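Local coordinates for protein halocarboxylic acid dehalogenase DehI (Pseudomonas putida, PDB 3BJX) that probably hydrolyses the carbon-halogen bond of haloacids, as a Group I alpha-haloacid dehalogenase, at residues 89-94 and 286-291. Residues are numbered along the deposited sequence; the frame is centred on the assembly and turned at random.
Sequences ERSLLN and DITISI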
ATOM      1  N   GLU A  89     -14.959 -16.824   3.203  1.00 16.02           N
ATOM      2  CA  GLU A  89     -16.293 -16.641   3.763  1.00 18.83           C
ATOM      3  C   GLU A  89     -16.569 -15.187   4.214  1.00 17.18           C
ATOM      4  O   GLU A  89     -17.637 -14.642   3.952  1.00 18.84           O
ATOM      5  CB  GLU A  89     -16.429 -17.567   4.957  1.00 21.51           C
ATOM      6  CG  GLU A  89     -17.683 -18.315   5.020  1.00 27.05           C
ATOM      7  CD  GLU A  89     -18.029 -18.681   6.438  1.00 30.49           C
ATOM      8  OE1 GLU A  89     -17.101 -18.773   7.280  1.00 31.29           O
ATOM      9  OE2 GLU A  89     -19.242 -18.852   6.705  1.00 32.79           O
ATOM     10  N   ARG A  90     -15.618 -14.587   4.923  1.00 14.28           N
ATOM     11  CA  ARG A  90     -15.688 -13.184   5.337  1.00 14.69           C
ATOM     12  C   ARG A  90     -15.774 -12.147   4.207  1.00 15.81           C
ATOM     13  O   ARG A  90     -16.255 -11.023   4.447  1.00 13.73           O
ATOM     14  CB  ARG A  90     -14.482 -12.832   6.190  1.00 14.71           C
ATOM     15  CG  ARG A  90     -14.471 -13.449   7.561  1.00 15.39           C
ATOM     16  CD  ARG A  90     -13.228 -12.937   8.221  1.00 15.54           C
ATOM     17  NE  ARG A  90     -13.071 -13.383   9.590  1.00 15.98           N
ATOM     18  CZ  ARG A  90     -13.504 -12.714  10.647  1.00 15.58           C
ATOM     19  NH1 ARG A  90     -14.182 -11.575  10.494  1.00 15.40           N
ATOM     20  NH2 ARG A  90     -13.259 -13.201  11.853  1.00 14.75           N
ATOM     21  N   SER A  91     -15.318 -12.513   3.000  1.00 16.41           N
ATOM     22  CA  SER A  91     -15.328 -11.615   1.821  1.00 17.52           C
ATOM     23  C   SER A  91     -16.702 -11.111   1.386  1.00 19.56           C
ATOM     24  O   SER A  91     -16.804 -10.134   0.623  1.00 21.31           O
ATOM     25  CB  SER A  91     -14.681 -12.289   0.632  1.00 16.68           C
ATOM     26  OG  SER A  91     -13.396 -12.745   0.974  1.00 20.89           O
ATOM     27  N   LEU A  92     -17.763 -11.765   1.838  1.00 20.40           N
ATOM     28  CA  LEU A  92     -19.084 -11.368   1.371  1.00 22.11           C
ATOM     29  C   LEU A  92     -19.489  -9.979   1.880  1.00 22.09           C
ATOM     30  O   LEU A  92     -19.329  -9.663   3.053  1.00 20.17           O
ATOM     31  CB  LEU A  92     -20.146 -12.410   1.730  1.00 23.04           C
ATOM     32  CG  LEU A  92     -20.187 -13.801   1.094  1.00 24.45           C
ATOM     33  CD1 LEU A  92     -21.246 -14.567   1.861  1.00 26.00           C
ATOM     34  CD2 LEU A  92     -20.517 -13.806  -0.383  1.00 23.32           C
ATOM     35  N   LEU A  93     -19.999  -9.160   0.971  1.00 24.42           N
ATOM     36  CA  LEU A  93     -20.558  -7.866   1.322  1.00 28.03           C
ATOM     37  C   LEU A  93     -22.045  -7.977   1.626  1.00 31.49           C
ATOM     38  O   LEU A  93     -22.819  -8.591   0.878  1.00 31.78           O
ATOM     39  CB  LEU A  93     -20.326  -6.859   0.204  1.00 26.60           C
ATOM     40  CG  LEU A  93     -18.891  -6.419  -0.066  1.00 27.14           C
ATOM     41  CD1 LEU A  93     -18.800  -5.776  -1.449  1.00 27.08           C
ATOM     42  CD2 LEU A  93     -18.380  -5.463   1.020  1.00 26.28           C
ATOM     43  N   ASN A  94     -22.449  -7.378   2.733  1.00 35.88           N
ATOM     44  CA  ASN A  94     -23.847  -7.382   3.122  1.00 39.93           C
ATOM     45  C   ASN A  94     -24.542  -6.239   2.411  1.00 41.67           C
ATOM     46  O   ASN A  94     -24.730  -5.165   2.996  1.00 42.65           O
ATOM     47  CB  ASN A  94     -23.953  -7.200   4.627  1.00 42.13           C
ATOM     48  CG  ASN A  94     -25.214  -7.778   5.187  1.00 44.41           C
ATOM     49  OD1 ASN A  94     -25.673  -8.833   4.744  1.00 45.31           O
ATOM     50  ND2 ASN A  94     -25.790  -7.096   6.182  1.00 45.50           N
ATOM     51  N   ASP A 286      -8.709  -6.613  -1.860  1.00 14.23           N
ATOM     52  CA  ASP A 286      -9.710  -5.940  -2.704  1.00 14.54           C
ATOM     53  C   ASP A 286     -10.242  -6.894  -3.753  1.00 15.78           C
ATOM     54  O   ASP A 286     -11.463  -6.948  -3.978  1.00 16.64           O
ATOM     55  CB  ASP A 286      -9.127  -4.735  -3.451  1.00 14.13           C
ATOM     56  CG  ASP A 286      -8.678  -3.612  -2.533  1.00 14.92           C
ATOM     57  OD1 ASP A 286      -9.063  -3.555  -1.351  1.00 13.76           O
ATOM     58  OD2 ASP A 286      -7.923  -2.759  -3.021  1.00 16.77           O
ATOM     59  N   ILE A 287      -9.321  -7.602  -4.423  1.00 15.51           N
ATOM     60  CA  ILE A 287      -9.690  -8.496  -5.514  1.00 15.47           C
ATOM     61  C   ILE A 287     -10.447  -9.694  -4.982  1.00 15.48           C
ATOM     62  O   ILE A 287     -11.429 -10.117  -5.600  1.00 17.13           O
ATOM     63  CB  ILE A 287      -8.485  -8.946  -6.417  1.00 15.84           C
ATOM     64  CG1 ILE A 287      -7.773  -7.745  -7.071  1.00 15.24           C
ATOM     65  CG2 ILE A 287      -8.963  -9.893  -7.507  1.00 14.38           C
ATOM     66  CD1 ILE A 287      -8.640  -6.889  -8.000  1.00 13.99           C
ATOM     67  N   THR A 288     -10.009 -10.235  -3.842  1.00 15.69           N
ATOM     68  CA  THR A 288     -10.747 -11.303  -3.178  1.00 14.61           C
ATOM     69  C   THR A 288     -12.234 -10.917  -3.024  1.00 16.09           C
ATOM     70  O   THR A 288     -13.134 -11.710  -3.340  1.00 17.18           O
ATOM     71  CB  THR A 288     -10.129 -11.739  -1.788  1.00 13.99           C
ATOM     72  OG1 THR A 288      -8.840 -12.344  -1.971  1.00 12.48           O
ATOM     73  CG2 THR A 288     -11.026 -12.787  -1.120  1.00 12.07           C
ATOM     74  N   ILE A 289     -12.489  -9.700  -2.551  1.00 15.38           N
ATOM     75  CA  ILE A 289     -13.862  -9.204  -2.402  1.00 14.33           C
ATOM     76  C   ILE A 289     -14.618  -9.005  -3.717  1.00 14.39           C
ATOM     77  O   ILE A 289     -15.794  -9.363  -3.809  1.00 15.28           O
ATOM     78  CB  ILE A 289     -13.897  -7.862  -1.591  1.00 12.50           C
ATOM     79  CG1 ILE A 289     -13.374  -8.075  -0.169  1.00 13.03           C
ATOM     80  CG2 ILE A 289     -15.298  -7.280  -1.553  1.00 12.52           C
ATOM     81  CD1 ILE A 289     -12.898  -6.780   0.470  1.00  8.59           C
ATOM     82  N   SER A 290     -13.971  -8.380  -4.712  1.00 13.45           N
ATOM     83  CA  SER A 290     -14.650  -7.974  -5.944  1.00 10.89           C
ATOM     84  C   SER A 290     -15.195  -9.183  -6.715  1.00 12.15           C
ATOM     85  O   SER A 290     -16.308  -9.141  -7.281  1.00 11.72           O
ATOM     86  CB  SER A 290     -13.684  -7.200  -6.856  1.00 10.28           C
ATOM     87  OG  SER A 290     -13.374  -5.909  -6.359  1.00  8.96           O
ATOM     88  N   ILE A 291     -14.379 -10.242  -6.755  1.00 13.68           N
ATOM     89  CA  ILE A 291     -14.656 -11.456  -7.539  1.00 14.15           C
ATOM     90  C   ILE A 291     -15.662 -12.346  -6.832  1.00 14.86           C
ATOM     91  O   ILE A 291     -16.531 -12.929  -7.478  1.00 16.13           O
ATOM     92  CB  ILE A 291     -13.332 -12.228  -7.917  1.00 13.97           C
ATOM     93  CG1 ILE A 291     -12.399 -11.316  -8.735  1.00 12.48           C
ATOM     94  CG2 ILE A 291     -13.617 -13.535  -8.643  1.00 12.27           C
ATOM     95  CD1 ILE A 291     -12.925 -10.860 -10.061  1.00 15.37           C
TER
HETATM   96  O   HOH W   1     -17.630 -10.118  -1.890  1.00 10.34           O
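Ser-91 and Ile-289, whose CA atoms lie 5.1 Å apart, bring the chain leaving helix 78-90 against the flank of the long helix 267-299. The polar link between the segments runs through a single water, which donates to two carbonyls at once and so bridges the loop to the helix: its oxygen lies 2.6 Å from Ser-91 O and 2.8 Å from Ile-289 O. The hydroxyl of Ser-91 turns back to helix 78-90 and bonds to Leu-87 O; likewise Thr-288 OG1 bonds to Ile-284 O, one turn earlier. With OG1 committed there, beside the backbone N (chi1 -66°), Thr-288 offers its methyl instead: CG2 lies anti to that N and meets Ser-91 OG at 3.2 Å, a tight contact between an oxygen and a methyl group.

DehI, which has the alpha-haloacid dehalogenase fold, is just over half helix and has no strands. This contact joins the loop following helix 78-90 to helix 267-299, with 192 positions separating the closest ends of the two segments; Leu-239 and Lys-235 of helix 230-248 lie against the same side chains, Ser-91 and Ile-289 respectively.

Apolar packing is between Leu-93 and Ile-289. Leu-93 reaches across with its CD1, 3.8 Å from Ile-289 CG2, the two side chains crossing at about a right angle. The isoleucine also makes van der Waals contact with a polar atom: the CG2 methyl that touches the leucine branch lies 3.9 Å from Ser-91 O, and CG1 of Ile-289 passes near that oxygen too.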